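Local coordinates for petrobactin biosynthesis protein AsbB (Bacillus anthracis, PDB 3TO3) that catalyses the ATP-dependent condensation of spermidine with citryl-spermidine intermediates in the biosynthesis of the siderophore petrobactin, at residues Val32-Tyr37 and Gln571-Arg576; Ile87-Asp92 and Leu104-Arg109. All blocks are in the same frame, centred on the assembly; numbering follows the deposited sequence.

Contact 1 of 2, residues Val32-Tyr37 and Gln571-Arg576; sequences VESLIY and QLTKRR
S34, in the last turns of helix 18-37, meets T573 through their hydroxyls: S34 OG and T573 OG1 are 3.0 Å apart in a hydrogen bond that either side could donate. Both residues are buried and both side chains start toward the opposite segment; S34 CA and T573 CA, the nearest pair of CA atoms, are 6.7 Å apart. Small side chains suit so close an approach. S34 carries OG between its backbone N and carbonyl carbon (chi1 69°), which also brings the hydroxyl near the carbonyls of Q30 and L31 one turn back, to which it makes weak hydrogen bonds.

T573 divides its work between two branches. While OG1 takes the polar contact, its methyl CG2 stands 4.1 Å from L35 CD2, the two side chains crossing at about a right angle. This is the apolar half of the contact, and the leucine suits it because it also packs on apolar F103 of helix 100-110. E38, just beyond the helix segment, accepts hydrogen bonds from two consecutive backbone N-H groups, OE2 from T573 and OE1 from K574, and so ties the start of 573-576 to the end of the helix.

Away from this buried centre the fit is looser: L572 and K574 are partly exposed and do not touch 32-37, and R575, salt-bridged to E570, is partly exposed and poorly ordered. With only 112 Å² buried in all, this is plain tertiary packing in an IucA/IucC-family synthetase, joining the end of helix 18-37 to a loop of the FhuF-like C-terminal region; the T573 side chain, about 12 Å from the bound ATP, is near the nucleotide pocket but not part of it.

Contact 2 of 2, residues Ile87-Asp92 and Leu104-Arg109; sequences IVRVQD and LEEVFR
R89 and E106 form a bidentate salt bridge between the antiparallel N-terminal sheet, to which strand 88-90 belongs, and helix 100-110 packed beside it. The guanidinium is gripped side-on, through NE and one terminal nitrogen, each serving a different carboxylate oxygen. R89 NE donates to E106 OE1 at 2.8 Å, nearly straight at 168°, and meets the syn lone pair of that oxygen. R89 NH2 reaches E106 OE2, also at 2.8 Å but a little more bent, again from the syn side.

Neither oxygen relies on the arginine alone. OE1 also shares a hydrogen bond with Y68 OH on the adjoining strand 65-74, and OE2 accepts one from Q102 NE2, a turn earlier on the same helix. Four bonds therefore hold the carboxylate of a buried residue and would be expected to favour its charged form.

Length matters here, since R89 CA and E106 CA lie 10.3 Å apart. The two chains share that gap about equally and meet at about a right angle: the arginine has CG anti to its backbone N (chi1 -177°) and runs extended as far as NE, and the glutamate is extended beyond CG. V66 of strand 65-74 touches the side chains of both residues. The two flat groups end nearly coplanar, their planes 30° apart, with E106 CD in the guanidinium plane at its edge, 3.5 Å from R89 NH2.

From the N terminus the chain runs along helix 18-37, which supplies the first half of contact 1, and then builds the antiparallel sheet of strands 44-47 to 94-96. Contact 2 closes a short loop there, its segments separated by 11 residues, and lies nested inside the much longer loop of 533 residues that contact 1 closes near the C terminus. Their centres are 17 Å apart, yet the two contacts touch: V32 packs on I87, and L35 on L104 and F108. The end of helix 18-37 thus lies between helix 100-110 with the N-terminal sheet and the loop at 571-576, touching both.

Contact 1 of 2, residues Val32-Tyr37 and Gln571-Arg576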
loop_
_atom_site.group_PDB
_atom_site.type_symbol
_atom_site.label_atom_id
_atom_site.label_comp_id
_atom_site.label_asym_id
_atom_site.label_seq_id
_atom_site.Cartn_x
_atom_site.Cartn_y
_atom_site.Cartn_z
ATOM N N VAL B 32 9.698 -24.025 2.706
ATOM C CA VAL B 32 10.927 -24.760 2.629
ATOM C C VAL B 32 10.837 -25.770 1.476
ATOM O O VAL B 32 11.763 -25.888 0.685
ATOM C CB VAL B 32 11.301 -25.407 4.009
ATOM C CG1 VAL B 32 12.502 -26.324 3.874
ATOM C CG2 VAL B 32 11.590 -24.298 5.058
ATOM N N GLU B 33 9.700 -26.449 1.357
ATOM C CA GLU B 33 9.456 -27.368 0.243
ATOM C C GLU B 33 9.738 -26.741 -1.094
ATOM O O GLU B 33 10.423 -27.334 -1.932
ATOM C CB GLU B 33 8.020 -27.926 0.262
ATOM C CG GLU B 33 7.800 -28.873 1.429
ATOM C CD GLU B 33 6.367 -29.410 1.553
ATOM O OE1 GLU B 33 5.476 -29.006 0.754
ATOM O OE2 GLU B 33 6.137 -30.254 2.467
ATOM N N SER B 34 9.237 -25.534 -1.310
ATOM C CA SER B 34 9.439 -24.941 -2.629
ATOM C C SER B 34 10.849 -24.350 -2.806
ATOM O O SER B 34 11.368 -24.366 -3.923
ATOM C CB SER B 34 8.336 -23.940 -3.021
ATOM O OG SER B 34 8.396 -22.783 -2.224
ATOM N N LEU B 35 11.477 -23.866 -1.729
ATOM C CA LEU B 35 12.855 -23.357 -1.863
ATOM C C LEU B 35 13.814 -24.510 -2.231
ATOM O O LEU B 35 14.678 -24.352 -3.074
ATOM C CB LEU B 35 13.331 -22.641 -0.602
ATOM C CG LEU B 35 12.628 -21.330 -0.209
ATOM C CD1 LEU B 35 13.101 -20.896 1.150
ATOM C CD2 LEU B 35 12.899 -20.250 -1.214
ATOM N N ILE B 36 13.625 -25.679 -1.623
ATOM C CA ILE B 36 14.443 -26.821 -1.960
ATOM C C ILE B 36 14.043 -27.386 -3.325
ATOM O O ILE B 36 14.903 -27.606 -4.172
ATOM C CB ILE B 36 14.345 -27.914 -0.923
ATOM C CG1 ILE B 36 14.678 -27.372 0.454
ATOM C CG2 ILE B 36 15.277 -29.099 -1.267
ATOM C CD1 ILE B 36 14.479 -28.434 1.537
ATOM N N TYR B 37 12.745 -27.593 -3.546
ATOM C CA TYR B 37 12.288 -28.167 -4.809
ATOM C C TYR B 37 12.834 -27.386 -6.020
ATOM O O TYR B 37 13.281 -27.975 -6.971
ATOM C CB TYR B 37 10.753 -28.205 -4.890
ATOM C CG TYR B 37 10.182 -28.926 -6.119
ATOM C CD1 TYR B 37 10.644 -30.200 -6.500
ATOM C CD2 TYR B 37 9.178 -28.347 -6.880
ATOM C CE1 TYR B 37 10.132 -30.843 -7.599
ATOM C CE2 TYR B 37 8.641 -28.997 -7.971
ATOM C CZ TYR B 37 9.124 -30.240 -8.325
ATOM O OH TYR B 37 8.592 -30.879 -9.408
ATOM N N GLN B 571 9.342 -22.400 -12.193
ATOM C CA GLN B 571 9.731 -22.165 -10.824
ATOM C C GLN B 571 8.949 -20.944 -10.349
ATOM O O GLN B 571 9.360 -19.808 -10.566
ATOM C CB GLN B 571 11.212 -21.770 -10.807
ATOM C CG GLN B 571 12.159 -22.802 -11.367
ATOM C CD GLN B 571 13.584 -22.290 -11.406
ATOM O OE1 GLN B 571 13.917 -21.387 -12.184
ATOM N NE2 GLN B 571 14.440 -22.857 -10.559
ATOM N N LEU B 572 7.917 -21.180 -9.562
ATOM C CA LEU B 572 6.988 -20.117 -9.174
ATOM C C LEU B 572 7.509 -19.250 -8.030
ATOM O O LEU B 572 7.353 -18.038 -8.034
ATOM C CB LEU B 572 5.646 -20.727 -8.789
ATOM C CG LEU B 572 4.983 -21.580 -9.883
ATOM C CD1 LEU B 572 3.915 -22.463 -9.280
ATOM C CD2 LEU B 572 4.399 -20.716 -10.986
ATOM N N THR B 573 8.112 -19.886 -7.045
ATOM C CA THR B 573 8.706 -19.169 -5.944
ATOM C C THR B 573 9.922 -18.369 -6.413
ATOM O O THR B 573 10.076 -17.221 -6.041
ATOM C CB THR B 573 9.058 -20.151 -4.810
ATOM O OG1 THR B 573 7.847 -20.790 -4.358
ATOM C CG2 THR B 573 9.716 -19.440 -3.663
ATOM N N LYS B 574 10.775 -18.953 -7.254
ATOM C CA LYS B 574 11.969 -18.232 -7.683
ATOM C C LYS B 574 11.600 -16.856 -8.248
ATOM O O LYS B 574 12.324 -15.855 -8.058
ATOM C CB LYS B 574 12.772 -19.024 -8.718
ATOM C CG LYS B 574 14.102 -18.383 -9.067
ATOM C CD LYS B 574 14.886 -19.335 -9.975
ATOM C CE LYS B 574 16.290 -18.815 -10.336
ATOM N NZ LYS B 574 17.301 -19.168 -9.288
ATOM N N ARG B 575 10.456 -16.810 -8.918
ATOM C CA ARG B 575 10.019 -15.589 -9.568
ATOM C C ARG B 575 9.773 -14.433 -8.583
ATOM O O ARG B 575 9.865 -13.262 -8.952
ATOM C CB ARG B 575 8.778 -15.882 -10.411
ATOM C CG ARG B 575 8.407 -14.777 -11.382
ATOM C CD ARG B 575 7.748 -15.379 -12.603
ATOM N NE ARG B 575 7.373 -16.772 -12.358
ATOM C CZ ARG B 575 7.067 -17.641 -13.315
ATOM N NH1 ARG B 575 6.739 -18.887 -13.004
ATOM N NH2 ARG B 575 7.094 -17.264 -14.587
ATOM N N ARG B 576 9.477 -14.771 -7.331
ATOM C CA ARG B 576 9.156 -13.780 -6.313
ATOM C C ARG B 576 10.398 -13.221 -5.666
ATOM O O ARG B 576 10.299 -12.251 -4.897
ATOM C CB ARG B 576 8.303 -14.403 -5.199
ATOM C CG ARG B 576 7.262 -15.378 -5.678
ATOM C CD ARG B 576 5.862 -14.825 -5.515
ATOM N NE ARG B 576 5.196 -15.406 -4.352
ATOM C CZ ARG B 576 4.598 -16.599 -4.354
ATOM N NH1 ARG B 576 4.582 -17.334 -5.463
ATOM N NH2 ARG B 576 4.018 -17.064 -3.247
#

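Contact 2 of 2, residues Ile87-Asp92 and Leu104-Arg109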
loop_
_atom_site.group_PDB
_atom_site.type_symbol
_atom_site.label_atom_id
_atom_site.label_comp_id
_atom_site.label_asym_id
_atom_site.label_seq_id
_atom_site.Cartn_x
_atom_site.Cartn_y
_atom_site.Cartn_z
ATOM N N ILE B 87 10.613 -27.241 11.383
ATOM C CA ILE B 87 11.862 -26.643 10.989
ATOM C C ILE B 87 12.561 -25.984 12.167
ATOM O O ILE B 87 12.037 -25.043 12.780
ATOM C CB ILE B 87 11.643 -25.682 9.821
ATOM C CG1 ILE B 87 11.259 -26.505 8.575
ATOM C CG2 ILE B 87 12.898 -24.840 9.572
ATOM C CD1 ILE B 87 10.155 -25.950 7.846
ATOM N N VAL B 88 13.744 -26.515 12.480
ATOM C CA VAL B 88 14.479 -26.183 13.694
ATOM C C VAL B 88 15.733 -25.378 13.392
ATOM O O VAL B 88 16.518 -25.721 12.486
ATOM C CB VAL B 88 14.917 -27.463 14.431
ATOM C CG1 VAL B 88 15.665 -27.116 15.686
ATOM C CG2 VAL B 88 13.700 -28.307 14.752
ATOM N N ARG B 89 15.918 -24.303 14.150
ATOM C CA ARG B 89 17.109 -23.486 14.029
ATOM C C ARG B 89 18.186 -23.955 15.003
ATOM O O ARG B 89 17.982 -23.966 16.217
ATOM C CB ARG B 89 16.772 -22.027 14.305
ATOM C CG ARG B 89 17.945 -21.048 14.141
ATOM C CD ARG B 89 17.451 -19.659 14.437
ATOM N NE ARG B 89 18.403 -18.591 14.162
ATOM C CZ ARG B 89 19.307 -18.149 15.030
ATOM N NH1 ARG B 89 19.427 -18.720 16.232
ATOM N NH2 ARG B 89 20.101 -17.141 14.693
ATOM N N VAL B 90 19.340 -24.336 14.471
ATOM C CA VAL B 90 20.441 -24.808 15.306
ATOM C C VAL B 90 21.631 -23.856 15.338
ATOM O O VAL B 90 22.289 -23.631 14.314
ATOM C CB VAL B 90 20.950 -26.147 14.817
ATOM C CG1 VAL B 90 21.984 -26.699 15.793
ATOM C CG2 VAL B 90 19.773 -27.088 14.649
ATOM N N GLN B 91 21.869 -23.243 16.493
ATOM C CA GLN B 91 23.111 -22.534 16.693
ATOM C C GLN B 91 23.810 -23.008 17.958
ATOM O O GLN B 91 24.744 -23.811 17.920
ATOM C CB GLN B 91 22.818 -21.044 16.782
ATOM C CG GLN B 91 24.037 -20.178 16.986
ATOM C CD GLN B 91 23.721 -18.737 16.680
ATOM O OE1 GLN B 91 22.953 -18.088 17.404
ATOM N NE2 GLN B 91 24.268 -18.237 15.573
ATOM N N ASP B 92 23.331 -22.535 19.096
ATOM C CA ASP B 92 23.862 -23.025 20.347
ATOM C C ASP B 92 22.965 -24.171 20.757
ATOM O O ASP B 92 23.413 -25.311 20.856
ATOM C CB ASP B 92 23.943 -21.921 21.404
ATOM C CG ASP B 92 25.211 -21.079 21.274
ATOM O OD1 ASP B 92 26.122 -21.478 20.508
ATOM O OD2 ASP B 92 25.303 -20.029 21.951
ATOM N N LEU B 104 14.048 -16.437 6.563
ATOM C CA LEU B 104 14.419 -15.956 5.227
ATOM C C LEU B 104 15.631 -15.013 5.249
ATOM O O LEU B 104 16.498 -15.079 4.376
ATOM C CB LEU B 104 13.225 -15.339 4.488
ATOM C CG LEU B 104 12.190 -16.346 3.970
ATOM C CD1 LEU B 104 11.070 -15.663 3.201
ATOM C CD2 LEU B 104 12.837 -17.357 3.066
ATOM N N GLU B 105 15.708 -14.135 6.241
ATOM C CA GLU B 105 16.869 -13.246 6.315
ATOM C C GLU B 105 18.176 -14.022 6.486
ATOM O O GLU B 105 19.171 -13.703 5.844
ATOM C CB GLU B 105 16.709 -12.198 7.423
ATOM C CG GLU B 105 15.850 -11.020 7.011
ATOM C CD GLU B 105 15.244 -10.280 8.187
ATOM O OE1 GLU B 105 15.523 -10.651 9.357
ATOM O OE2 GLU B 105 14.468 -9.327 7.925
ATOM N N GLU B 106 18.171 -15.033 7.353
ATOM C CA GLU B 106 19.398 -15.775 7.647
ATOM C C GLU B 106 19.822 -16.649 6.460
ATOM O O GLU B 106 20.978 -16.692 6.079
ATOM C CB GLU B 106 19.253 -16.568 8.958
ATOM C CG GLU B 106 18.923 -15.638 10.126
ATOM C CD GLU B 106 19.009 -16.272 11.515
ATOM O OE1 GLU B 106 18.695 -17.466 11.653
ATOM O OE2 GLU B 106 19.385 -15.552 12.479
ATOM N N VAL B 107 18.862 -17.322 5.858
ATOM C CA VAL B 107 19.121 -18.132 4.687
ATOM C C VAL B 107 19.603 -17.320 3.475
ATOM O O VAL B 107 20.435 -17.773 2.703
ATOM C CB VAL B 107 17.843 -18.953 4.375
ATOM C CG1 VAL B 107 17.810 -19.428 2.940
ATOM C CG2 VAL B 107 17.782 -20.099 5.340
ATOM N N PHE B 108 19.095 -16.106 3.316
ATOM C CA PHE B 108 19.515 -15.265 2.197
ATOM C C PHE B 108 20.725 -14.335 2.458
ATOM O O PHE B 108 21.070 -13.485 1.621
ATOM C CB PHE B 108 18.316 -14.591 1.514
ATOM C CG PHE B 108 17.373 -15.589 0.854
ATOM C CD1 PHE B 108 17.825 -16.428 -0.159
ATOM C CD2 PHE B 108 16.058 -15.706 1.254
ATOM C CE1 PHE B 108 16.978 -17.360 -0.758
ATOM C CE2 PHE B 108 15.194 -16.644 0.647
ATOM C CZ PHE B 108 15.660 -17.469 -0.356
ATOM N N ARG B 109 21.350 -14.472 3.627
ATOM C CA ARG B 109 22.660 -13.864 3.816
ATOM C C ARG B 109 23.712 -14.745 3.118
ATOM O O ARG B 109 24.765 -14.285 2.701
ATOM C CB ARG B 109 23.004 -13.703 5.294
ATOM C CG ARG B 109 22.210 -12.648 6.002
ATOM C CD ARG B 109 22.952 -12.094 7.241
ATOM N NE ARG B 109 22.146 -11.037 7.851
ATOM C CZ ARG B 109 21.073 -11.251 8.610
ATOM N NH1 ARG B 109 20.681 -12.490 8.895
ATOM N NH2 ARG B 109 20.397 -10.219 9.099
#